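Local coordinates for protein probable fatty acyl-CoA transferase Rv3272 (Mycobacterium tuberculosis, PDB 5YX6) that binds fatty acyl-CoAs of varying chain length, palmitoyl-CoA most tightly, and probably acts as a family III CoA transferase in fatty acid metabolism, at residues 88-93 with 119-124; 183-188 with 200-205; 24-29 with 174-179; 131-136 with 150-155; 38-41 with 46-49. All coordinates share one frame; numbering follows the deposited sequence.

Interaction 1 of 5, residues 88-93 with 119-124; sequences QMLRLA and RSRNPN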
# COMPACT_ATOMS: atom_id res chain seq x y z
N GLN A 88 -24.54 -17.87 -18.83
CA GLN A 88 -24.49 -16.44 -19.10
C GLN A 88 -23.10 -15.88 -18.81
O GLN A 88 -22.56 -15.07 -19.57
CB GLN A 88 -25.54 -15.71 -18.26
CG GLN A 88 -26.94 -15.85 -18.79
CD GLN A 88 -27.98 -15.39 -17.80
OE1 GLN A 88 -27.72 -15.29 -16.60
NE2 GLN A 88 -29.18 -15.11 -18.29
N MET A 89 -22.50 -16.36 -17.73
CA MET A 89 -21.18 -15.95 -17.32
C MET A 89 -20.13 -16.45 -18.29
O MET A 89 -19.14 -15.77 -18.54
CB MET A 89 -20.88 -16.44 -15.90
CG MET A 89 -21.64 -15.70 -14.80
SD MET A 89 -21.38 -13.91 -14.81
CE MET A 89 -22.80 -13.32 -15.76
N LEU A 90 -20.33 -17.66 -18.81
CA LEU A 90 -19.41 -18.21 -19.80
C LEU A 90 -19.47 -17.40 -21.09
O LEU A 90 -18.44 -17.11 -21.69
CB LEU A 90 -19.71 -19.69 -20.08
CG LEU A 90 -19.40 -20.68 -18.95
CD1 LEU A 90 -20.04 -22.03 -19.23
CD2 LEU A 90 -17.91 -20.85 -18.77
N ARG A 91 -20.67 -17.02 -21.50
CA ARG A 91 -20.83 -16.21 -22.70
C ARG A 91 -20.30 -14.80 -22.50
O ARG A 91 -19.70 -14.22 -23.40
CB ARG A 91 -22.30 -16.16 -23.13
CG ARG A 91 -22.79 -17.46 -23.73
CD ARG A 91 -24.21 -17.33 -24.24
NE ARG A 91 -25.01 -18.50 -23.86
CZ ARG A 91 -25.99 -18.48 -22.96
NH1 ARG A 91 -26.31 -17.35 -22.34
NH2 ARG A 91 -26.65 -19.59 -22.69
N LEU A 92 -20.53 -14.24 -21.31
CA LEU A 92 -20.04 -12.92 -21.00
C LEU A 92 -18.50 -12.93 -20.96
O LEU A 92 -17.85 -12.00 -21.44
CB LEU A 92 -20.63 -12.42 -19.68
CG LEU A 92 -20.40 -10.97 -19.28
CD1 LEU A 92 -20.65 -10.04 -20.45
CD2 LEU A 92 -21.27 -10.59 -18.08
N ALA A 93 -17.92 -13.98 -20.40
CA ALA A 93 -16.46 -14.10 -20.32
C ALA A 93 -15.79 -14.26 -21.68
O ALA A 93 -14.65 -13.83 -21.87
CB ALA A 93 -16.08 -15.25 -19.42
N ARG A 119 -10.43 -20.02 -19.79
CA ARG A 119 -9.34 -19.81 -20.74
C ARG A 119 -9.33 -20.78 -21.92
O ARG A 119 -8.79 -20.45 -22.98
CB ARG A 119 -8.01 -19.88 -20.01
CG ARG A 119 -7.72 -18.65 -19.17
CD ARG A 119 -6.73 -18.97 -18.09
NE ARG A 119 -5.45 -19.40 -18.64
CZ ARG A 119 -4.51 -18.57 -19.09
NH1 ARG A 119 -4.74 -17.26 -19.08
NH2 ARG A 119 -3.37 -19.06 -19.56
N SER A 120 -9.95 -21.95 -21.76
CA SER A 120 -10.05 -22.89 -22.87
C SER A 120 -10.94 -22.31 -23.97
O SER A 120 -10.73 -22.55 -25.15
CB SER A 120 -10.59 -24.25 -22.41
OG SER A 120 -11.80 -24.10 -21.68
N ARG A 121 -11.93 -21.52 -23.55
CA ARG A 121 -12.86 -20.87 -24.47
C ARG A 121 -12.29 -19.58 -25.06
O ARG A 121 -12.51 -19.28 -26.23
CB ARG A 121 -14.18 -20.58 -23.76
CG ARG A 121 -14.84 -21.81 -23.16
CD ARG A 121 -15.98 -21.41 -22.24
NE ARG A 121 -17.00 -20.64 -22.96
CZ ARG A 121 -18.18 -21.12 -23.33
NH1 ARG A 121 -18.53 -22.37 -23.03
NH2 ARG A 121 -19.03 -20.33 -23.99
N ASN A 122 -11.59 -18.80 -24.23
CA ASN A 122 -11.06 -17.50 -24.64
C ASN A 122 -9.55 -17.40 -24.39
O ASN A 122 -9.12 -17.07 -23.28
CB ASN A 122 -11.81 -16.38 -23.90
CG ASN A 122 -11.35 -14.97 -24.29
OD1 ASN A 122 -10.47 -14.79 -25.13
ND2 ASN A 122 -11.97 -13.96 -23.67
N PRO A 123 -8.74 -17.67 -25.42
CA PRO A 123 -7.27 -17.68 -25.31
C PRO A 123 -6.64 -16.32 -24.98
O PRO A 123 -5.45 -16.27 -24.65
CB PRO A 123 -6.81 -18.13 -26.71
CG PRO A 123 -8.03 -18.67 -27.39
CD PRO A 123 -9.19 -17.95 -26.79
N ASN A 124 -7.41 -15.24 -25.04
CA ASN A 124 -6.89 -13.91 -24.74
C ASN A 124 -7.27 -13.44 -23.34
O ASN A 124 -6.96 -12.32 -22.95
CB ASN A 124 -7.36 -12.89 -25.79
CG ASN A 124 -6.66 -13.05 -27.13
OD1 ASN A 124 -5.52 -13.51 -27.20
ND2 ASN A 124 -7.34 -12.65 -28.20

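Interaction 2 of 5, residues 183-188 with 200-205; sequences AQAVLA and DVVQVA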
# COMPACT_ATOMS: atom_id res chain seq x y z
N ALA A 183 -4.23 -4.28 -9.13
CA ALA A 183 -4.37 -3.42 -10.30
C ALA A 183 -3.06 -3.39 -11.08
O ALA A 183 -3.05 -3.50 -12.31
CB ALA A 183 -4.78 -2.01 -9.89
N GLN A 184 -1.96 -3.25 -10.35
CA GLN A 184 -0.63 -3.33 -10.94
C GLN A 184 -0.46 -4.64 -11.73
O GLN A 184 -0.01 -4.64 -12.88
CB GLN A 184 0.43 -3.21 -9.84
CG GLN A 184 1.85 -3.55 -10.25
CD GLN A 184 2.72 -3.90 -9.05
OE1 GLN A 184 3.12 -5.05 -8.87
NE2 GLN A 184 3.01 -2.91 -8.22
N ALA A 185 -0.85 -5.75 -11.11
CA ALA A 185 -0.66 -7.05 -11.72
C ALA A 185 -1.54 -7.26 -12.95
O ALA A 185 -1.12 -7.88 -13.92
CB ALA A 185 -0.92 -8.12 -10.70
N VAL A 186 -2.75 -6.73 -12.93
CA VAL A 186 -3.59 -6.77 -14.11
C VAL A 186 -2.96 -5.96 -15.24
O VAL A 186 -2.91 -6.40 -16.38
CB VAL A 186 -5.01 -6.23 -13.81
CG1 VAL A 186 -5.73 -5.93 -15.10
CG2 VAL A 186 -5.80 -7.23 -12.95
N LEU A 187 -2.44 -4.78 -14.91
CA LEU A 187 -1.80 -3.92 -15.90
C LEU A 187 -0.60 -4.61 -16.55
O LEU A 187 -0.43 -4.57 -17.77
CB LEU A 187 -1.38 -2.61 -15.25
CG LEU A 187 -2.25 -1.36 -15.35
CD1 LEU A 187 -3.62 -1.63 -15.93
CD2 LEU A 187 -2.35 -0.66 -13.99
N ALA A 188 0.22 -5.26 -15.72
CA ALA A 188 1.36 -6.01 -16.23
C ALA A 188 0.89 -7.10 -17.19
O ALA A 188 1.45 -7.27 -18.27
CB ALA A 188 2.16 -6.61 -15.08
N ASP A 200 -2.12 -14.31 -19.23
CA ASP A 200 -1.62 -14.92 -18.00
C ASP A 200 -2.67 -15.18 -16.92
O ASP A 200 -3.80 -14.69 -16.99
CB ASP A 200 -0.51 -14.04 -17.41
CG ASP A 200 0.64 -14.85 -16.84
OD1 ASP A 200 0.46 -16.05 -16.55
OD2 ASP A 200 1.73 -14.26 -16.65
N VAL A 201 -2.27 -15.98 -15.94
CA VAL A 201 -2.99 -16.08 -14.67
C VAL A 201 -2.23 -15.34 -13.57
O VAL A 201 -1.06 -15.63 -13.29
CB VAL A 201 -3.22 -17.53 -14.24
CG1 VAL A 201 -3.96 -17.54 -12.91
CG2 VAL A 201 -3.99 -18.30 -15.32
N VAL A 202 -2.92 -14.42 -12.92
CA VAL A 202 -2.32 -13.55 -11.94
C VAL A 202 -2.90 -13.82 -10.54
O VAL A 202 -4.10 -14.02 -10.39
CB VAL A 202 -2.54 -12.08 -12.37
CG1 VAL A 202 -2.38 -11.15 -11.22
CG2 VAL A 202 -1.60 -11.73 -13.50
N GLN A 203 -2.03 -13.86 -9.53
CA GLN A 203 -2.48 -14.13 -8.16
C GLN A 203 -1.86 -13.14 -7.18
O GLN A 203 -0.66 -12.88 -7.20
CB GLN A 203 -2.16 -15.57 -7.75
CG GLN A 203 -2.96 -16.61 -8.52
CD GLN A 203 -2.60 -18.05 -8.15
OE1 GLN A 203 -1.64 -18.61 -8.68
NE2 GLN A 203 -3.38 -18.65 -7.25
N VAL A 204 -2.70 -12.57 -6.32
CA VAL A 204 -2.26 -11.63 -5.30
C VAL A 204 -2.86 -12.02 -3.95
O VAL A 204 -4.07 -12.17 -3.83
CB VAL A 204 -2.68 -10.19 -5.64
CG1 VAL A 204 -2.32 -9.25 -4.49
CG2 VAL A 204 -2.02 -9.74 -6.92
N ALA A 205 -2.00 -12.23 -2.95
CA ALA A 205 -2.46 -12.54 -1.59
C ALA A 205 -2.29 -11.33 -0.67
O ALA A 205 -1.24 -10.68 -0.66
CB ALA A 205 -1.72 -13.74 -1.04

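Interaction 3 of 5, residues 24-29 with 174-179; sequences GPLAGQ and VDNASG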
# COMPACT_ATOMS: atom_id res chain seq x y z
N GLY A 24 -10.49 -5.96 -3.78
CA GLY A 24 -10.82 -6.25 -5.16
C GLY A 24 -11.57 -5.13 -5.87
O GLY A 24 -11.24 -4.79 -7.01
N PRO A 25 -12.60 -4.57 -5.23
CA PRO A 25 -13.29 -3.45 -5.88
C PRO A 25 -12.42 -2.20 -6.09
O PRO A 25 -12.70 -1.47 -7.04
CB PRO A 25 -14.45 -3.16 -4.92
CG PRO A 25 -14.74 -4.49 -4.31
CD PRO A 25 -13.40 -5.13 -4.11
N LEU A 26 -11.44 -1.93 -5.23
CA LEU A 26 -10.55 -0.79 -5.44
C LEU A 26 -9.75 -0.98 -6.72
O LEU A 26 -9.61 -0.06 -7.51
CB LEU A 26 -9.60 -0.58 -4.26
CG LEU A 26 -8.52 0.50 -4.39
CD1 LEU A 26 -9.12 1.87 -4.62
CD2 LEU A 26 -7.65 0.52 -3.14
N ALA A 27 -9.24 -2.20 -6.92
CA ALA A 27 -8.55 -2.56 -8.15
C ALA A 27 -9.47 -2.31 -9.33
O ALA A 27 -9.06 -1.76 -10.34
CB ALA A 27 -8.10 -4.01 -8.12
N GLY A 28 -10.74 -2.70 -9.20
CA GLY A 28 -11.72 -2.42 -10.23
C GLY A 28 -11.89 -0.93 -10.49
O GLY A 28 -12.04 -0.52 -11.64
N GLN A 29 -11.87 -0.13 -9.42
CA GLN A 29 -12.02 1.31 -9.53
C GLN A 29 -10.83 1.96 -10.24
O GLN A 29 -11.00 2.90 -11.00
CB GLN A 29 -12.22 1.95 -8.16
CG GLN A 29 -12.50 3.45 -8.21
CD GLN A 29 -13.85 3.75 -8.84
OE1 GLN A 29 -14.89 3.38 -8.29
NE2 GLN A 29 -13.85 4.43 -9.97
N VAL A 174 -4.13 -2.85 4.57
CA VAL A 174 -3.85 -4.08 3.84
C VAL A 174 -4.81 -4.24 2.66
O VAL A 174 -4.40 -4.65 1.57
CB VAL A 174 -3.92 -5.30 4.77
CG1 VAL A 174 -3.88 -6.59 3.97
CG2 VAL A 174 -2.78 -5.25 5.76
N ASP A 175 -6.08 -3.91 2.88
CA ASP A 175 -7.08 -3.85 1.81
C ASP A 175 -6.68 -2.89 0.70
O ASP A 175 -6.63 -3.26 -0.46
CB ASP A 175 -8.44 -3.41 2.37
CG ASP A 175 -9.21 -4.54 3.00
OD1 ASP A 175 -8.78 -5.70 2.86
OD2 ASP A 175 -10.27 -4.27 3.60
N ASN A 176 -6.41 -1.64 1.06
CA ASN A 176 -6.18 -0.63 0.05
C ASN A 176 -4.86 -0.86 -0.67
O ASN A 176 -4.80 -0.71 -1.90
CB ASN A 176 -6.25 0.76 0.68
CG ASN A 176 -7.67 1.10 1.17
OD1 ASN A 176 -8.66 0.90 0.45
ND2 ASN A 176 -7.77 1.59 2.40
N ALA A 177 -3.83 -1.29 0.05
CA ALA A 177 -2.58 -1.65 -0.60
C ALA A 177 -2.76 -2.86 -1.53
O ALA A 177 -2.19 -2.89 -2.62
CB ALA A 177 -1.49 -1.94 0.43
N SER A 178 -3.56 -3.83 -1.10
CA SER A 178 -3.78 -5.03 -1.92
C SER A 178 -4.49 -4.68 -3.21
O SER A 178 -4.17 -5.23 -4.26
CB SER A 178 -4.58 -6.08 -1.16
OG SER A 178 -3.81 -6.65 -0.11
N GLY A 179 -5.44 -3.77 -3.14
CA GLY A 179 -6.13 -3.28 -4.33
C GLY A 179 -5.19 -2.71 -5.38
O GLY A 179 -5.33 -3.00 -6.56

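Interaction 4 of 5, residues 131-136 with 150-155; sequences TAYGGN and AAEAGM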
# COMPACT_ATOMS: atom_id res chain seq x y z
N THR A 131 -6.73 -13.35 -2.92
CA THR A 131 -7.13 -14.10 -1.73
C THR A 131 -6.57 -13.45 -0.46
O THR A 131 -5.76 -12.53 -0.54
CB THR A 131 -6.67 -15.57 -1.78
OG1 THR A 131 -5.24 -15.64 -1.68
CG2 THR A 131 -7.13 -16.24 -3.06
N ALA A 132 -7.00 -13.92 0.71
CA ALA A 132 -6.46 -13.44 1.98
C ALA A 132 -5.07 -13.98 2.25
O ALA A 132 -4.16 -13.23 2.59
CB ALA A 132 -7.40 -13.79 3.13
N TYR A 133 -4.90 -15.29 2.10
CA TYR A 133 -3.67 -15.95 2.54
C TYR A 133 -2.95 -16.77 1.47
O TYR A 133 -1.92 -17.39 1.77
CB TYR A 133 -3.98 -16.86 3.73
CG TYR A 133 -4.51 -16.15 4.94
CD1 TYR A 133 -3.67 -15.41 5.77
CD2 TYR A 133 -5.85 -16.23 5.28
CE1 TYR A 133 -4.16 -14.77 6.90
CE2 TYR A 133 -6.35 -15.59 6.41
CZ TYR A 133 -5.51 -14.86 7.21
OH TYR A 133 -6.01 -14.23 8.32
N GLY A 134 -3.47 -16.81 0.25
CA GLY A 134 -2.71 -17.38 -0.85
C GLY A 134 -3.27 -18.61 -1.54
O GLY A 134 -3.17 -18.75 -2.76
N GLY A 135 -3.84 -19.51 -0.76
CA GLY A 135 -4.36 -20.75 -1.30
C GLY A 135 -3.26 -21.68 -1.74
O GLY A 135 -3.44 -22.46 -2.67
N ASN A 136 -2.10 -21.59 -1.10
CA ASN A 136 -0.96 -22.43 -1.46
C ASN A 136 -0.83 -23.68 -0.59
O ASN A 136 0.10 -24.46 -0.77
CB ASN A 136 0.33 -21.63 -1.41
CG ASN A 136 0.27 -20.38 -2.26
OD1 ASN A 136 0.44 -19.27 -1.76
ND2 ASN A 136 -0.02 -20.56 -3.55
N ALA A 150 -3.64 -8.36 8.87
CA ALA A 150 -2.63 -7.41 9.37
C ALA A 150 -1.91 -7.93 10.61
O ALA A 150 -0.69 -7.86 10.71
CB ALA A 150 -3.28 -6.06 9.66
N ALA A 151 -2.69 -8.45 11.56
CA ALA A 151 -2.16 -8.95 12.82
C ALA A 151 -1.41 -10.26 12.64
O ALA A 151 -0.41 -10.51 13.29
CB ALA A 151 -3.29 -9.13 13.84
N GLU A 152 -1.90 -11.11 11.75
CA GLU A 152 -1.25 -12.39 11.53
C GLU A 152 0.09 -12.19 10.79
O GLU A 152 1.02 -12.98 10.96
CB GLU A 152 -2.19 -13.35 10.78
CG GLU A 152 -1.65 -14.77 10.68
CD GLU A 152 -2.72 -15.81 10.36
OE1 GLU A 152 -3.91 -15.45 10.20
OE2 GLU A 152 -2.36 -17.00 10.26
N ALA A 153 0.18 -11.12 10.00
CA ALA A 153 1.42 -10.78 9.28
C ALA A 153 2.42 -9.94 10.11
O ALA A 153 3.48 -9.55 9.60
CB ALA A 153 1.09 -10.05 8.00
N GLY A 154 2.06 -9.61 11.34
CA GLY A 154 3.01 -8.96 12.22
C GLY A 154 2.88 -7.47 12.46
O GLY A 154 3.75 -6.88 13.10
N MET A 155 1.80 -6.86 11.98
CA MET A 155 1.71 -5.40 11.97
C MET A 155 1.41 -4.75 13.32
O MET A 155 1.32 -3.53 13.40
CB MET A 155 0.66 -4.96 10.95
CG MET A 155 1.11 -5.16 9.52
SD MET A 155 -0.09 -4.59 8.31
CE MET A 155 0.97 -4.45 6.87

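Interaction 5 of 5, residues 38-41 with 46-49; sequences VIKV and GEAA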
# COMPACT_ATOMS: atom_id res chain seq x y z
N VAL A 38 -15.81 -1.94 -16.73
CA VAL A 38 -15.76 -2.92 -15.67
C VAL A 38 -17.16 -3.34 -15.23
O VAL A 38 -17.96 -2.53 -14.79
CB VAL A 38 -14.99 -2.39 -14.45
CG1 VAL A 38 -15.07 -3.37 -13.29
CG2 VAL A 38 -13.54 -2.09 -14.83
N ILE A 39 -17.45 -4.63 -15.37
CA ILE A 39 -18.78 -5.14 -15.10
C ILE A 39 -18.78 -5.92 -13.80
O ILE A 39 -18.15 -6.98 -13.71
CB ILE A 39 -19.28 -6.06 -16.24
CG1 ILE A 39 -19.25 -5.33 -17.58
CG2 ILE A 39 -20.67 -6.60 -15.94
CD1 ILE A 39 -19.62 -6.22 -18.74
N LYS A 40 -19.46 -5.38 -12.79
CA LYS A 40 -19.65 -6.07 -11.52
C LYS A 40 -20.59 -7.25 -11.71
O LYS A 40 -21.59 -7.14 -12.41
CB LYS A 40 -20.22 -5.14 -10.45
CG LYS A 40 -19.25 -4.19 -9.82
CD LYS A 40 -19.91 -3.47 -8.65
CE LYS A 40 -19.93 -4.32 -7.38
NZ LYS A 40 -18.56 -4.61 -6.86
N VAL A 41 -20.26 -8.38 -11.09
CA VAL A 41 -21.16 -9.51 -11.02
C VAL A 41 -21.62 -9.68 -9.57
O VAL A 41 -20.82 -10.02 -8.70
CB VAL A 41 -20.47 -10.80 -11.51
CG1 VAL A 41 -21.39 -12.01 -11.34
CG2 VAL A 41 -20.02 -10.64 -12.98
N GLY A 46 -28.23 -7.56 -5.22
CA GLY A 46 -27.06 -6.73 -5.00
C GLY A 46 -26.04 -7.20 -3.97
O GLY A 46 -26.33 -8.04 -3.13
N GLU A 47 -24.85 -6.63 -4.06
CA GLU A 47 -23.77 -6.92 -3.12
C GLU A 47 -24.16 -6.49 -1.71
O GLU A 47 -24.83 -5.47 -1.53
CB GLU A 47 -22.49 -6.19 -3.57
CG GLU A 47 -21.25 -6.45 -2.72
CD GLU A 47 -20.07 -5.54 -3.08
OE1 GLU A 47 -20.00 -5.06 -4.23
OE2 GLU A 47 -19.20 -5.31 -2.21
N ALA A 48 -23.75 -7.26 -0.71
CA ALA A 48 -24.14 -6.97 0.67
C ALA A 48 -23.62 -5.62 1.17
O ALA A 48 -24.25 -4.96 2.00
CB ALA A 48 -23.67 -8.09 1.59
N ALA A 49 -22.46 -5.21 0.67
CA ALA A 49 -21.83 -3.96 1.09
C ALA A 49 -22.66 -2.72 0.72
O ALA A 49 -22.38 -1.63 1.21
CB ALA A 49 -20.44 -3.85 0.51

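Interaction 1 of 5, residues 88-93 with 119-124
Leu-90 and Arg-121 lie with their CA atoms 8.5 Å apart, and Ala-93 and Asn-122 come to 7.7 Å between CA atoms, where helix 83-94 passes the C-terminal part of helix 115-121 and the loop leading on to strand 126-131. Two separate contacts bridge this spacing. In the first, the side chain of Arg-121 crosses that of Leu-90 at about a right angle and lays one face of its guanidinium over the leucine: CB of Leu-90 stands over the centre of the group, 3.9 Å from CZ of Arg-121. A bend in the arginine chain at CG-CD (chi3 59°) turns the flat group into this position, while CD of Arg-121 rests 4.0 Å from CD2 of Leu-90. The charged end is engaged beyond the leucine, since NH2 of Arg-121 forms a salt bridge with Asp-94. The second contact is polar. ND2 of Asn-122 donates to the carbonyl O of Ala-93 at 3.2 Å, with an N-H...O angle of 157° and the donor in the carbonyl plane; it also makes a weak bond to Ala-96 O. On the other side of the same amide, OD1 of Asn-122 accepts from N of Asn-124 at 3.1 Å, an Asx turn that fixes the rotation of the group. One asparagine thus supplies a donor to the carbonyl end of helix 83-94 and folds its own loop, while the apolar shelf of Leu-90 holds the guanidinium flat beside Asp-94, whose carboxylate probably offsets much of its charge.

Interaction 2 of 5, residues 183-188 with 200-205
The edge of the Rossmann-fold sheet is covered here by a helix: Ala-185 of helix 173-196 lies against Val-202 of strand 201-205, the outermost strand of the parallel sheet on this side of the chain. The helix puts only the small alanine side chain against the valine, which allows the backbones to approach to 6.7 Å between the CA atoms of Ala-185 and Val-202. CB of Ala-185 points at the strand and meets CG1 of Val-202 at 3.4 Å, tighter than usual van der Waals contact. In Val-202 this branch is anti to the backbone N (chi1 160°), and the other branch, CG2, lies 3.9 Å from the carbonyl O of Ala-185; the two branches sit against CB and O of the one alanine. Two residues on, Val-204 faces the same way and brings CG2 to 4.3 Å from the CB of Ala-185. No hydrogen bond joins the two segments; the side-chain contacts are apolar and buried, and Ala-189 extends the same helix face over Val-202. At the start of the strand, OD1 of Asp-200 accepts from N of Val-201 at 2.8 Å, and its OD2 binds Ser-371 of the second subunit. Val-202 and Gln-203 also pair antiparallel with a strand of that subunit, carrying the sheet across the dimer interface. Within the chain, strand 126-131, helix 173-196 and the parallel neighbouring strand 201-205 form the beta-alpha-beta crossover characteristic of Rossmann-type domains.

Interaction 3 of 5, residues 24-29 with 174-179
Leu-26 reaches from helix 23-33 onto the backbone of helix 173-196, where its CD2 lies 3.3 Å from the carbonyl O of Asn-176. The same methyl is 3.7 Å from OD1 of Asn-176 and also rests near CA of Gly-179. With CG anti to the backbone N (chi1 175°), the leucine is thrown straight across the gap between the helices. Alongside it, CB of Ala-27 touches the carbonyl O of Gly-179 at 3.3 Å. Gly-179 offers bare backbone at this point, and its CA comes within 4.6 Å of the CA of Ala-27. The short helix segments accordingly approach to 7.9 Å between axes, their directions 42° apart. Further out, Asn-69 and His-180 flank Leu-26, and Asn-176 makes a weak bond through ND2 to Leu-213 O of the second subunit. The first turn of helix 173-196 is secured from within: Val-174 O takes both the OG and the N of Ser-178, from opposite faces of its plane, the hydroxyl at 2.7 Å. Asp-146 accepts from the backbone N of Asp-175, the inferred nucleophile. The close helix crossing at Leu-26, Ala-27 and Gly-179 lies within one helical turn of that aspartate, consistent with the active site of family III CoA transferases, in which an aspartate forms a mixed anhydride with the acyl group and then a thioester with CoA.

Interaction 4 of 5, residues 131-136 with 150-155
Tyr-133 and Glu-152 meet through different first torsions. In the tyrosine, CG is anti to the carbonyl carbon (chi1 -62°), which swings the ring out of the loop after strand 126-131; in the glutamate, CG is anti to the backbone N (chi1 -172°) and the chain runs extended from the end of helix 146-152 to the tyrosine. The side chains cross at about a right angle, with ring and carboxylate planes 53° apart. One oxygen does the touching: OE1 of Glu-152 lies 3.1 Å from OH of Tyr-133 and 3.4 Å from its CE1, approaching obliquely at the outer end of the ring. The strongest partner of that oxygen is Arg-142, whose NH2 forms a salt bridge with OE1 and whose guanidinium also makes a cation-pi contact with the tyrosine ring. Arginine, aromatic ring and carboxylate therefore form a connected cluster in which the positive charge probably stabilises the buried glutamate. Both backbones are shaped by recognised turns. Helix 146-152 ends in a Schellman motif at Gly-154, where N of Met-155 returns to O of Ala-150 at 3.0 Å and N of Gly-154 makes a weak bond to O of Ala-151. On the tyrosine side, OG1 of Thr-131 accepts from N of Gly-134 at 2.9 Å, an ST motif that turns the chain as it leaves the sheet. The side chain of Tyr-133 is about 10 Å from that of Asp-175, the probable nucleophile. The second subunit packs Leu-343 on Tyr-133 and Cys-330 on Glu-152, and its Asn-347 donates through ND2 to the carbonyl O of Tyr-133.

Interaction 5 of 5, residues 38-41 with 46-49
Lys-40 leaves strand 37-42 toward Glu-47, its CB pointing at the loop that follows the strand. The lysine side chain packs on Phe-66 and Lys-73. Beyond CG it bends twice, at chi3 80° and chi4 65°, so that the last two atoms curl onto the carboxylate. CE passes 3.2 Å from OE1 of Glu-47, and NZ ends 3.0 Å from the same oxygen in a salt bridge that meets the carboxylate nearly head-on down its C-O bond. The amine does not rely on this partner alone: OD1 of Asn-70 also accepts from NZ and is its strongest polar contact. Glu-47 arrives at about a right angle to the lysine, with CG anti to its backbone N (chi1 -177°) and the chain extended beyond. While OE1 receives the lysine, OE2 accepts from the backbone N of Asn-21, and Phe-66 packs against the glutamate as well. The backbone N of Glu-47 donates to OE2 of Glu-42 at the end of the strand. Both ion-pair partners are buried, and their mutual neutralisation probably eases that burial. Strand 37-42 runs between two parallel neighbours, Lys-40 bonding through its backbone to Lys-74 and Val-76 on one side and Ile-39 to Val-15 and Asp-17 on the other, while helix 23-33 covers the sheet at Val-38.

How the interactions relate
From the N terminus, helix 23-33 opens interaction 3, the longest loop, which closes only when helix 173-196 returns to it. Interactions 5, 1 and 4 all fall within that loop, one after another: residues 38-49 close a short turn after strand 37-42, next to the edge of the sheet, 88-124 join two peripheral helices, and 131-155 tie the exit of a strand to the helix before helix 173-196. Interaction 2 begins once interaction 3 has closed, and none of the loops cross. Helix 173-196 serves both 3 and 2, carrying the fold from the first helix to the edge strand. Interactions 2 and 4 meet at Val-204 and Thr-131, and both touch the second subunit.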